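Local coordinates for histidine-rich glycoprotein (Oryctolagus cuniculus, PDB 4CCV) that binds heparan sulfate, heme, plasminogen and divalent metal ions as a plasma adapter implicated in regulating coagulation, fibrinolysis and angiogenesis, this chain being its second cystatin domain, at residues A[3-8]-A[44-49]; A[36-41]-A[57-62]. All blocks are in the same frame, centred on the assembly; numbering follows the deposited sequence.

Contact 1 (A[3-8]-A[44-49]); sequences VLFDFI and TRVKGG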
loop_
_atom_site.group_PDB
_atom_site.type_symbol
_atom_site.label_atom_id
_atom_site.label_comp_id
_atom_site.label_asym_id
_atom_site.label_seq_id
_atom_site.Cartn_x
_atom_site.Cartn_y
_atom_site.Cartn_z
ATOM N N VAL A 3 4.869 22.617 9.231
ATOM C CA VAL A 3 4.698 21.331 8.621
ATOM C C VAL A 3 3.602 21.480 7.540
ATOM O O VAL A 3 2.576 22.099 7.800
ATOM C CB VAL A 3 4.348 20.271 9.707
ATOM C CG1 VAL A 3 3.919 18.953 9.093
ATOM C CG2 VAL A 3 5.529 20.061 10.636
ATOM N N LEU A 4 3.863 20.981 6.329
ATOM C CA LEU A 4 2.967 21.131 5.199
ATOM C C LEU A 4 2.418 19.758 4.801
ATOM O O LEU A 4 3.191 18.810 4.590
ATOM C CB LEU A 4 3.667 21.826 4.012
ATOM C CG LEU A 4 4.171 23.304 4.102
ATOM C CD1 LEU A 4 4.960 23.730 5.337
ATOM C CD2 LEU A 4 5.076 23.670 2.907
ATOM N N PHE A 5 1.092 19.674 4.661
ATOM C CA PHE A 5 0.351 18.462 4.354
ATOM C C PHE A 5 -0.358 18.738 3.017
ATOM O O PHE A 5 -1.047 19.755 2.845
ATOM C CB PHE A 5 -0.622 18.177 5.493
ATOM C CG PHE A 5 -1.633 17.121 5.225
ATOM C CD1 PHE A 5 -2.789 17.406 4.482
ATOM C CD2 PHE A 5 -1.482 15.861 5.718
ATOM C CE1 PHE A 5 -3.766 16.449 4.260
ATOM C CE2 PHE A 5 -2.473 14.892 5.519
ATOM C CZ PHE A 5 -3.608 15.180 4.779
ATOM N N ASP A 6 -0.114 17.893 2.035
ATOM C CA ASP A 6 -0.849 18.014 0.744
ATOM C C ASP A 6 -0.851 16.728 -0.020
ATOM O O ASP A 6 -0.406 15.715 0.509
ATOM C CB ASP A 6 -0.325 19.170 -0.068
ATOM C CG ASP A 6 1.092 18.931 -0.656
ATOM O OD1 ASP A 6 1.836 17.997 -0.303
ATOM O OD2 ASP A 6 1.467 19.752 -1.502
ATOM N N PHE A 7 -1.432 16.732 -1.221
ATOM C CA PHE A 7 -1.642 15.485 -1.996
ATOM C C PHE A 7 -0.953 15.571 -3.328
ATOM O O PHE A 7 -0.874 16.647 -3.917
ATOM C CB PHE A 7 -3.133 15.260 -2.223
ATOM C CG PHE A 7 -3.876 15.061 -0.935
ATOM C CD1 PHE A 7 -3.798 13.852 -0.244
ATOM C CD2 PHE A 7 -4.587 16.098 -0.366
ATOM C CE1 PHE A 7 -4.477 13.683 0.979
ATOM C CE2 PHE A 7 -5.269 15.942 0.823
ATOM C CZ PHE A 7 -5.187 14.727 1.519
ATOM N N ILE A 8 -0.457 14.443 -3.806
ATOM C CA ILE A 8 0.147 14.388 -5.126
ATOM C C ILE A 8 -0.924 13.836 -6.092
ATOM O O ILE A 8 -1.385 12.737 -5.898
ATOM C CB ILE A 8 1.368 13.457 -5.098
ATOM C CG1 ILE A 8 2.269 13.802 -3.928
ATOM C CG2 ILE A 8 2.129 13.503 -6.445
ATOM C CD1 ILE A 8 2.802 15.210 -3.972
ATOM N N THR A 44 -0.182 11.137 -0.189
ATOM C CA THR A 44 -0.141 12.315 0.684
ATOM C C THR A 44 1.313 12.636 0.993
ATOM O O THR A 44 2.104 11.717 1.166
ATOM C CB THR A 44 -0.792 11.971 2.036
ATOM O OG1 THR A 44 -2.116 11.559 1.800
ATOM C CG2 THR A 44 -0.827 13.177 2.950
ATOM N N ARG A 45 1.681 13.906 0.917
ATOM C CA ARG A 45 3.066 14.345 1.165
ATOM C C ARG A 45 3.024 15.167 2.447
ATOM O O ARG A 45 2.186 16.048 2.626
ATOM C CB ARG A 45 3.621 15.183 0.040
ATOM C CG ARG A 45 5.037 15.756 0.301
ATOM C CD ARG A 45 5.565 16.378 -0.976
ATOM N NE ARG A 45 4.720 17.517 -1.274
ATOM C CZ ARG A 45 4.871 18.339 -2.295
ATOM N NH1 ARG A 45 5.864 18.163 -3.173
ATOM N NH2 ARG A 45 4.032 19.360 -2.436
ATOM N N VAL A 46 3.922 14.877 3.367
ATOM C CA VAL A 46 4.068 15.706 4.558
ATOM C C VAL A 46 5.523 16.129 4.593
ATOM O O VAL A 46 6.409 15.278 4.549
ATOM C CB VAL A 46 3.719 14.939 5.816
ATOM C CG1 VAL A 46 3.879 15.828 7.037
ATOM C CG2 VAL A 46 2.283 14.405 5.756
ATOM N N LYS A 47 5.760 17.425 4.663
ATOM C CA LYS A 47 7.096 17.996 4.547
ATOM C C LYS A 47 7.312 18.635 5.886
ATOM O O LYS A 47 6.489 19.483 6.317
ATOM C CB LYS A 47 7.172 19.099 3.515
ATOM C CG LYS A 47 7.174 18.571 2.106
ATOM C CD LYS A 47 7.297 19.709 1.116
ATOM C CE LYS A 47 8.669 20.332 1.242
ATOM N NZ LYS A 47 9.179 20.871 -0.063
ATOM N N GLY A 48 8.367 18.191 6.551
ATOM C CA GLY A 48 8.758 18.717 7.880
ATOM C C GLY A 48 10.136 19.295 7.801
ATOM O O GLY A 48 10.802 19.221 6.747
ATOM N N GLY A 49 10.588 19.859 8.908
ATOM C CA GLY A 49 11.993 20.248 9.071
ATOM C C GLY A 49 13.050 19.178 8.773
ATOM O O GLY A 49 14.166 19.548 8.409
#
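Arg45 and Asp6 face each other as a hydrogen-bonded pair, and the arginine side chain meets Asp6 from its first carbon onward. Its CB lies 3.3 Å from Asp6 OD1, and CG and CD stay near the same oxygen, at 4.0 and 4.1 Å. The bend at chi3 (66°) then swings NE back to donate to Asp6 OD1 at 3.1 Å. Beyond CZ, which faces both carboxylate oxygens, NH2 takes Asp6 OD2 at 2.8 Å. Both oxygens use their syn lone pairs in this side-on, two-nitrogen salt bridge, whose carboxylate and guanidinium planes are 15° apart. Ile8 CD1 covers one guanidinium face and Lys47 CD the opposite one, each displaced toward the rim.

Backbone bonds in both directions between Leu4 and Lys47, and between Asp6 and Arg45, make strands 4-7 and 35-47 antiparallel neighbours; in the strand order of this cystatin domain 4-7 is outermost within the chain. The other sheet face carries Phe5, Phe7, Thr44 and Val46. There Thr44 CG2 sits 3.5 Å from Phe5 CE2, while Thr44 OG1 lies 3.3 Å from Phe7 CE1, the Phe7 and Thr44 side chains lying side by side and pointing the same way. Nearer the chain start, Val3 CG1 meets Val46 CG1 at 3.7 Å.

Contact 2 (A[36-41]-A[57-62]); sequences RVDRVE and DFSVRN. With NAG (2-acetamido-2-deoxy-beta-D-glucopyranose), chain B; GSH (glutathione), chain C.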
loop_
_atom_site.group_PDB
_atom_site.type_symbol
_atom_site.label_atom_id
_atom_site.label_comp_id
_atom_site.label_asym_id
_atom_site.label_seq_id
_atom_site.Cartn_x
_atom_site.Cartn_y
_atom_site.Cartn_z
ATOM N N ARG A 36 -0.592 -8.977 -4.796
ATOM C CA ARG A 36 -0.100 -8.002 -5.793
ATOM C C ARG A 36 -0.863 -6.696 -5.681
ATOM O O ARG A 36 -1.971 -6.680 -5.196
ATOM C CB ARG A 36 -0.267 -8.556 -7.182
ATOM C CG ARG A 36 0.459 -9.862 -7.349
ATOM C CD ARG A 36 0.293 -10.274 -8.794
ATOM N NE ARG A 36 1.010 -11.492 -9.146
ATOM C CZ ARG A 36 0.948 -12.061 -10.350
ATOM N NH1 ARG A 36 0.191 -11.526 -11.315
ATOM N NH2 ARG A 36 1.645 -13.168 -10.588
ATOM N N VAL A 37 -0.213 -5.591 -6.041
ATOM C CA VAL A 37 -0.811 -4.272 -5.968
ATOM C C VAL A 37 -1.868 -4.203 -7.032
ATOM O O VAL A 37 -1.611 -4.648 -8.190
ATOM C CB VAL A 37 0.285 -3.168 -6.262
ATOM C CG1 VAL A 37 -0.370 -1.803 -6.434
ATOM C CG2 VAL A 37 1.244 -3.203 -5.083
ATOM N N ASP A 38 -3.032 -3.666 -6.649
ATOM C CA ASP A 38 -4.130 -3.452 -7.579
ATOM C C ASP A 38 -3.911 -2.011 -8.134
ATOM O O ASP A 38 -3.382 -1.877 -9.253
ATOM C CB ASP A 38 -5.489 -3.664 -6.901
ATOM C CG ASP A 38 -6.639 -3.735 -7.908
ATOM O OD1 ASP A 38 -6.421 -3.350 -9.092
ATOM O OD2 ASP A 38 -7.756 -4.168 -7.514
ATOM N N ARG A 39 -4.292 -0.965 -7.388
ATOM C CA ARG A 39 -4.178 0.440 -7.862
ATOM C C ARG A 39 -3.542 1.250 -6.739
ATOM O O ARG A 39 -3.831 0.984 -5.549
ATOM C CB ARG A 39 -5.532 1.105 -8.103
ATOM C CG ARG A 39 -6.343 0.527 -9.230
ATOM C CD ARG A 39 -7.672 1.222 -9.470
ATOM N NE ARG A 39 -8.419 0.376 -10.431
ATOM C CZ ARG A 39 -9.531 -0.343 -10.151
ATOM N NH1 ARG A 39 -10.130 -0.270 -8.969
ATOM N NH2 ARG A 39 -10.107 -1.098 -11.088
ATOM N N VAL A 40 -2.729 2.243 -7.096
ATOM C CA VAL A 40 -2.344 3.291 -6.162
ATOM C C VAL A 40 -3.535 4.211 -6.033
ATOM O O VAL A 40 -4.009 4.712 -7.053
ATOM C CB VAL A 40 -1.083 4.051 -6.656
ATOM C CG1 VAL A 40 -0.704 5.146 -5.675
ATOM C CG2 VAL A 40 0.083 3.101 -6.738
ATOM N N GLU A 41 -4.063 4.391 -4.818
ATOM C CA GLU A 41 -5.320 5.108 -4.603
ATOM C C GLU A 41 -5.175 6.588 -4.239
ATOM O O GLU A 41 -6.008 7.402 -4.632
ATOM C CB GLU A 41 -6.116 4.403 -3.474
ATOM C CG GLU A 41 -6.245 2.891 -3.679
ATOM C CD GLU A 41 -7.481 2.478 -4.443
ATOM O OE1 GLU A 41 -8.390 3.313 -4.483
ATOM O OE2 GLU A 41 -7.583 1.319 -4.941
ATOM N N ASP A 57 -1.133 5.143 -0.441
ATOM C CA ASP A 57 -2.307 4.318 -0.085
ATOM C C ASP A 57 -2.642 3.532 -1.333
ATOM O O ASP A 57 -2.819 4.123 -2.387
ATOM C CB ASP A 57 -3.546 5.148 0.295
ATOM C CG ASP A 57 -3.352 5.983 1.568
ATOM O OD1 ASP A 57 -2.509 5.559 2.344
ATOM O OD2 ASP A 57 -3.981 7.045 1.780
ATOM N N PHE A 58 -2.671 2.219 -1.203
ATOM C CA PHE A 58 -2.817 1.328 -2.352
ATOM C C PHE A 58 -3.700 0.131 -2.064
ATOM O O PHE A 58 -3.823 -0.285 -0.898
ATOM C CB PHE A 58 -1.451 0.947 -2.995
ATOM C CG PHE A 58 -0.525 0.172 -2.139
ATOM C CD1 PHE A 58 0.339 0.817 -1.266
ATOM C CD2 PHE A 58 -0.452 -1.198 -2.233
ATOM C CE1 PHE A 58 1.254 0.099 -0.527
ATOM C CE2 PHE A 58 0.434 -1.929 -1.468
ATOM C CZ PHE A 58 1.327 -1.262 -0.640
ATOM N N SER A 59 -4.388 -0.367 -3.116
ATOM C CA SER A 59 -5.195 -1.557 -2.999
ATOM C C SER A 59 -4.338 -2.731 -3.400
ATOM O O SER A 59 -3.389 -2.567 -4.177
ATOM C CB SER A 59 -6.462 -1.498 -3.866
ATOM O OG SER A 59 -6.182 -0.955 -5.112
ATOM N N VAL A 60 -4.669 -3.888 -2.830
ATOM C CA VAL A 60 -4.026 -5.155 -3.122
ATOM C C VAL A 60 -5.043 -6.275 -3.400
ATOM O O VAL A 60 -6.175 -6.167 -2.983
ATOM C CB VAL A 60 -3.064 -5.563 -1.982
ATOM C CG1 VAL A 60 -1.921 -4.533 -1.885
ATOM C CG2 VAL A 60 -3.776 -5.748 -0.617
ATOM N N ARG A 61 -4.602 -7.339 -4.069
ATOM C CA ARG A 61 -5.394 -8.542 -4.272
ATOM C C ARG A 61 -4.632 -9.766 -3.795
ATOM O O ARG A 61 -3.422 -9.871 -3.950
ATOM C CB ARG A 61 -5.700 -8.751 -5.763
ATOM C CG ARG A 61 -6.625 -7.715 -6.362
ATOM C CD ARG A 61 -7.960 -7.642 -5.625
ATOM N NE ARG A 61 -8.934 -6.842 -6.381
ATOM C CZ ARG A 61 -10.251 -7.088 -6.447
ATOM N NH1 ARG A 61 -10.766 -8.136 -5.809
ATOM N NH2 ARG A 61 -11.046 -6.299 -7.181
ATOM N N ASN A 62 -5.382 -10.705 -3.235
ATOM C CA ASN A 62 -4.853 -11.981 -2.795
ATOM C C ASN A 62 -4.920 -12.940 -3.958
ATOM O O ASN A 62 -5.983 -13.564 -4.198
ATOM C CB ASN A 62 -5.713 -12.512 -1.640
ATOM C CG ASN A 62 -5.178 -13.789 -1.064
ATOM O OD1 ASN A 62 -4.442 -14.512 -1.719
ATOM N ND2 ASN A 62 -5.557 -14.089 0.167
HETATM C C1 NAG B . -5.101 -15.281 0.826
HETATM C C2 NAG B . -5.069 -15.187 2.330
HETATM C C3 NAG B . -4.556 -16.523 2.833
HETATM C C4 NAG B . -5.322 -17.714 2.320
HETATM C C5 NAG B . -5.447 -17.712 0.805
HETATM C C6 NAG B . -6.491 -18.755 0.313
HETATM C C7 NAG B . -4.456 -13.192 3.681
HETATM C C8 NAG B . -3.368 -12.245 4.183
HETATM N N2 NAG B . -4.141 -14.188 2.858
HETATM O O3 NAG B . -4.613 -16.493 4.216
HETATM O O4 NAG B . -4.528 -18.822 2.637
HETATM O O5 NAG B . -5.824 -16.415 0.349
HETATM O O6 NAG B . -7.703 -18.474 1.026
HETATM O O7 NAG B . -5.599 -12.946 4.014
HETATM N N1 GSH C . -6.743 -7.334 -10.331
HETATM C CA1 GSH C . -5.634 -6.939 -11.168
HETATM C C1 GSH C . -5.841 -7.578 -12.537
HETATM O O11 GSH C . -6.928 -7.328 -13.132
HETATM O O12 GSH C . -5.012 -8.333 -13.074
HETATM C CB1 GSH C . -4.419 -7.242 -10.299
HETATM C CG1 GSH C . -3.224 -7.748 -11.087
HETATM C CD1 GSH C . -3.098 -9.255 -11.104
HETATM O OE1 GSH C . -2.021 -9.650 -11.437
HETATM N N2 GSH C . -4.051 -10.162 -10.759
HETATM C CA2 GSH C . -3.703 -11.591 -10.794
HETATM C C2 GSH C . -3.631 -12.231 -12.171
HETATM O O2 GSH C . -3.035 -13.302 -12.255
HETATM C CB2 GSH C . -4.665 -12.359 -9.906
HETATM S SG2 GSH C . -4.669 -11.530 -8.281
HETATM N N3 GSH C . -4.262 -11.631 -13.204
HETATM C CA3 GSH C . -4.479 -12.221 -14.538
HETATM C C3 GSH C . -3.242 -12.842 -15.154
HETATM O O31 GSH C . -2.238 -12.111 -15.329
HETATM O O32 GSH C . -3.267 -14.063 -15.457
#
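Two torsions bring Ser59 and Glu41 together: chi1 of Ser59 (42°) stands OG between its backbone N and carbonyl carbon, and chi2 of Glu41 (-91°) bends that chain, turning CD back toward the serine. The hydroxyl donates to Glu41 OE2 at 2.7 Å, on the anti lone pair of that oxygen, and also accepts from Arg39 N at 3.0 Å.

The second bond falls at a beta bulge in the hairpin of strands 35-47 and 51-62 of the cystatin domain. The evidence is the register: Val37 pairs with Val60, but Val40 pairs with Phe58, a shift of one residue. Within the bulge Asp38 N reaches Ser59 O at 2.7 Å from well above the carbonyl plane, and Ser59 N returns a bond to Arg39 O. Serine therefore serves both bulge residues, its carbonyl taking one N-H and its hydroxyl the other.

Asp38 and Arg61 lie side by side, pointing the same way. Arg61 NE donates to Asp38 OD2 at 3.1 Å in a salt bridge, in the guanidinium plane but from above the carboxylate plane, and Arg61 NH1 has a further partner in Ala73 O. Val37 CG2 approaches Phe58 CD2 at 3.9 Å, the side chains crossing at about a right angle beneath helix 15-27, which touches both.

The end of the contact near Arg36 borders the glutathione, whose pocket also includes Cys63 and Ser66. The Arg36 chain runs extended from CG to NE, and NH1 at its end donates to glutathione OE1 at 2.9 Å, an in-plane approach at the guanidinium edge. Arg61 CB lies 3.9 Å from glutathione SG2. Asn62, the next residue, carries an N-linked N-acetylglucosamine through a covalent bond of 1.4 Å from its ND2 to NAG C1.

In the fold
From the N terminus, strand 4-7 comes first in the chain, which then passes through helix 15-27 before entering strand 35-47. Residues 36-41 lie on the first part of that strand and pair later with 57-62, while residues 44-49, at and just past its end, return to segment 3-8 and close contact 1, a loop that contains helix 15-27. The turn into strand 51-62 then lets residues 57-62 close contact 2, a shorter hairpin loop. The two closures cross, since their segments alternate along the chain. Strands 4-7 and 51-62 flank strand 35-47 on its two edges: contact 1 adds the outer strand at one end, contact 2 the next strand near the glutathione, with centres about 22 Å apart.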